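Catechol 2,3-dioxygenase (Pseudomonas sp. KL28, PDB 3HPY) probably catalyses the iron-dependent extradiol cleavage of catechol by molecular oxygen, giving 2-hydroxy-6-oxohexa-2,4-dienoate in the breakdown of aromatic hydrocarbons. Local coordinates at residues C[256-259]-C[265-268]. Residues are numbered along the deposited sequence; the frame is centred on the assembly and turned at random.
Sequences IYAW and RFET. With FE (Fe (III) ion), chain I; MCT (4-methylcatechol), chain J.
Ala258 and Phe266 form the hydrogen-bonded pair near the turn end of this antiparallel hairpin: Phe266 N reaches Ala258 O at 3.0 Å, and Ala258 N gives a nearly straight bond (173°) to Phe266 O. Tyr257 with Glu267 and Trp259 with Arg265 are the non-hydrogen-bonded pairs. Toward Ile256 and Thr268 the bonds become weak, and the short strand axes run 147° apart.

Tyr257, Trp259, Arg265 and Glu267 share one face of the hairpin, and Tyr257 and Glu267 reach the active site. Glu267 has CG anti to its backbone N and an extended chain, which carries Glu267 OE1 to the iron at 2.1 Å; Ser218 also bonds OE1, while Thr255 holds OE2. His154 and His216 are the other protein ligands of the metal. The Tyr257 ring crosses this side chain at a slant, its CE1 3.3 Å from Glu267 OE2, with ring and carboxylate planes 46° apart. The Tyr257 hydroxyl donates to O3 of 4-methylcatechol, OH to O3 2.7 Å. O3 is thus held by both the iron and Tyr257, and His248 in turn bonds the tyrosine hydroxyl. Arg265 CD lies over one face of the Tyr257 ring, toward its rim, 4.0 Å from Tyr257 CG, and NE1 of Trp259 sits above a face of the guanidinium. Arg265 NE forms a salt bridge with Asp242 and NH1 a hydrogen bond to the carbonyl of His215.

On the other face, Phe266 brings its CZ to 3.5 Å from Ala258 CB. Met234 of helix 224-236 packs against both, and Val227 of the same helix touches Ile256. Strand 241-244 flanks 256-259 and strand 213-220 flanks 265-268, which places the hairpin inside the metal-bearing sheet of the glyoxalase-like domain, between helix and catechol pocket.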
ATOM      1  N   ILE C 256      -3.785  10.295 -11.421  1.00 26.97           N
ATOM      2  CA  ILE C 256      -2.971  10.287 -12.625  1.00 26.59           C
ATOM      3  C   ILE C 256      -3.857  10.752 -13.773  1.00 26.24           C
ATOM      4  O   ILE C 256      -4.996  10.291 -13.905  1.00 24.98           O
ATOM      5  CB  ILE C 256      -2.466   8.881 -12.990  1.00 24.84           C
ATOM      6  CG1 ILE C 256      -1.474   8.392 -11.942  1.00 26.54           C
ATOM      7  CG2 ILE C 256      -1.820   8.922 -14.380  1.00 24.15           C
ATOM      8  CD1 ILE C 256      -0.814   7.065 -12.285  1.00 29.58           C
ATOM      9  N   TYR C 257      -3.343  11.662 -14.593  1.00 27.03           N
ATOM     10  CA  TYR C 257      -4.091  12.139 -15.750  1.00 27.87           C
ATOM     11  C   TYR C 257      -3.466  11.547 -17.007  1.00 28.74           C
ATOM     12  O   TYR C 257      -2.255  11.646 -17.218  1.00 27.67           O
ATOM     13  CB  TYR C 257      -4.056  13.664 -15.864  1.00 29.47           C
ATOM     14  CG  TYR C 257      -4.986  14.425 -14.940  1.00 29.27           C
ATOM     15  CD1 TYR C 257      -6.066  13.800 -14.317  1.00 31.36           C
ATOM     16  CD2 TYR C 257      -4.784  15.784 -14.702  1.00 29.87           C
ATOM     17  CE1 TYR C 257      -6.922  14.511 -13.476  1.00 29.92           C
ATOM     18  CE2 TYR C 257      -5.627  16.508 -13.870  1.00 30.13           C
ATOM     19  CZ  TYR C 257      -6.692  15.868 -13.259  1.00 31.44           C
ATOM     20  OH  TYR C 257      -7.504  16.591 -12.416  1.00 30.72           O
ATOM     21  N   ALA C 258      -4.304  10.940 -17.843  1.00 29.40           N
ATOM     22  CA  ALA C 258      -3.845  10.342 -19.082  1.00 29.52           C
ATOM     23  C   ALA C 258      -4.807  10.714 -20.189  1.00 30.17           C
ATOM     24  O   ALA C 258      -5.863  11.294 -19.933  1.00 30.48           O
ATOM     25  CB  ALA C 258      -3.773   8.832 -18.939  1.00 29.59           C
ATOM     26  N   TRP C 259      -4.449  10.379 -21.425  1.00 28.89           N
ATOM     27  CA  TRP C 259      -5.316  10.694 -22.548  1.00 28.42           C
ATOM     28  C   TRP C 259      -5.780   9.452 -23.252  1.00 28.34           C
ATOM     29  O   TRP C 259      -5.047   8.468 -23.347  1.00 25.88           O
ATOM     30  CB  TRP C 259      -4.590  11.585 -23.558  1.00 28.17           C
ATOM     31  CG  TRP C 259      -4.616  13.005 -23.181  1.00 27.02           C
ATOM     32  CD1 TRP C 259      -5.706  13.830 -23.172  1.00 26.11           C
ATOM     33  CD2 TRP C 259      -3.517  13.777 -22.694  1.00 25.89           C
ATOM     34  NE1 TRP C 259      -5.350  15.073 -22.705  1.00 26.91           N
ATOM     35  CE2 TRP C 259      -4.012  15.066 -22.403  1.00 26.29           C
ATOM     36  CE3 TRP C 259      -2.160  13.504 -22.476  1.00 27.24           C
ATOM     37  CZ2 TRP C 259      -3.198  16.082 -21.901  1.00 27.11           C
ATOM     38  CZ3 TRP C 259      -1.348  14.514 -21.980  1.00 27.53           C
ATOM     39  CH2 TRP C 259      -1.870  15.789 -21.698  1.00 27.42           C
ATOM     40  N   ARG C 265      -9.165  13.286 -22.134  1.00 26.52           N
ATOM     41  CA  ARG C 265      -8.451  13.065 -20.887  1.00 25.07           C
ATOM     42  C   ARG C 265      -9.351  12.337 -19.888  1.00 25.89           C
ATOM     43  O   ARG C 265     -10.545  12.635 -19.771  1.00 26.22           O
ATOM     44  CB  ARG C 265      -8.018  14.397 -20.269  1.00 26.18           C
ATOM     45  CG  ARG C 265      -7.279  14.239 -18.943  1.00 26.81           C
ATOM     46  CD  ARG C 265      -7.060  15.563 -18.208  1.00 29.74           C
ATOM     47  NE  ARG C 265      -6.080  16.441 -18.846  1.00 32.89           N
ATOM     48  CZ  ARG C 265      -6.387  17.600 -19.421  1.00 33.10           C
ATOM     49  NH1 ARG C 265      -7.645  18.015 -19.441  1.00 32.25           N
ATOM     50  NH2 ARG C 265      -5.436  18.353 -19.959  1.00 32.30           N
ATOM     51  N   PHE C 266      -8.782  11.371 -19.178  1.00 24.84           N
ATOM     52  CA  PHE C 266      -9.528  10.659 -18.156  1.00 24.47           C
ATOM     53  C   PHE C 266      -8.644  10.648 -16.912  1.00 26.67           C
ATOM     54  O   PHE C 266      -7.468  11.030 -16.970  1.00 25.47           O
ATOM     55  CB  PHE C 266      -9.864   9.233 -18.607  1.00 25.73           C
ATOM     56  CG  PHE C 266      -8.673   8.327 -18.733  1.00 29.54           C
ATOM     57  CD1 PHE C 266      -8.276   7.524 -17.666  1.00 29.74           C
ATOM     58  CD2 PHE C 266      -7.955   8.261 -19.921  1.00 29.23           C
ATOM     59  CE1 PHE C 266      -7.186   6.672 -17.782  1.00 30.30           C
ATOM     60  CE2 PHE C 266      -6.866   7.410 -20.041  1.00 30.31           C
ATOM     61  CZ  PHE C 266      -6.481   6.614 -18.972  1.00 29.72           C
ATOM     62  N   GLU C 267      -9.211  10.233 -15.786  1.00 25.38           N
ATOM     63  CA  GLU C 267      -8.449  10.182 -14.542  1.00 24.90           C
ATOM     64  C   GLU C 267      -8.750   8.910 -13.759  1.00 25.99           C
ATOM     65  O   GLU C 267      -9.882   8.401 -13.787  1.00 24.69           O
ATOM     66  CB  GLU C 267      -8.788  11.404 -13.684  1.00 24.45           C
ATOM     67  CG  GLU C 267      -8.249  11.384 -12.263  1.00 24.59           C
ATOM     68  CD  GLU C 267      -8.879  12.471 -11.399  1.00 27.38           C
ATOM     69  OE1 GLU C 267     -10.121  12.583 -11.413  1.00 27.26           O
ATOM     70  OE2 GLU C 267      -8.148  13.205 -10.704  1.00 26.38           O
ATOM     71  N   THR C 268      -7.720   8.388 -13.092  1.00 26.08           N
ATOM     72  CA  THR C 268      -7.854   7.216 -12.227  1.00 28.56           C
ATOM     73  C   THR C 268      -7.356   7.715 -10.879  1.00 31.33           C
ATOM     74  O   THR C 268      -6.168   8.017 -10.731  1.00 32.00           O
ATOM     75  CB  THR C 268      -6.934   6.036 -12.626  1.00 28.94           C
ATOM     76  OG1 THR C 268      -5.584   6.503 -12.736  1.00 30.50           O
ATOM     77  CG2 THR C 268      -7.376   5.408 -13.922  1.00 30.58           C
TER
HETATM   78 FE    FE I 310     -10.888  14.580 -11.190  1.00 31.11          FE
HETATM   79  C1  MCT J 311      -8.588  18.444  -8.903  1.00 49.03           C
HETATM   80  C2  MCT J 311      -8.959  17.926 -10.155  1.00 49.97           C
HETATM   81  C3  MCT J 311      -9.625  16.681 -10.215  1.00 50.26           C
HETATM   82  O3  MCT J 311      -9.976  16.183 -11.405  1.00 51.71           O
HETATM   83  C4  MCT J 311      -9.929  15.956  -9.031  1.00 50.26           C
HETATM   84  O4  MCT J 311     -10.572  14.757  -9.114  1.00 50.24           O
HETATM   85  C5  MCT J 311      -9.554  16.483  -7.764  1.00 49.97           C
HETATM   86  C6  MCT J 311      -8.884  17.732  -7.713  1.00 50.08           C
HETATM   87  C   MCT J 311      -7.877  19.758  -8.827  1.00 50.11           C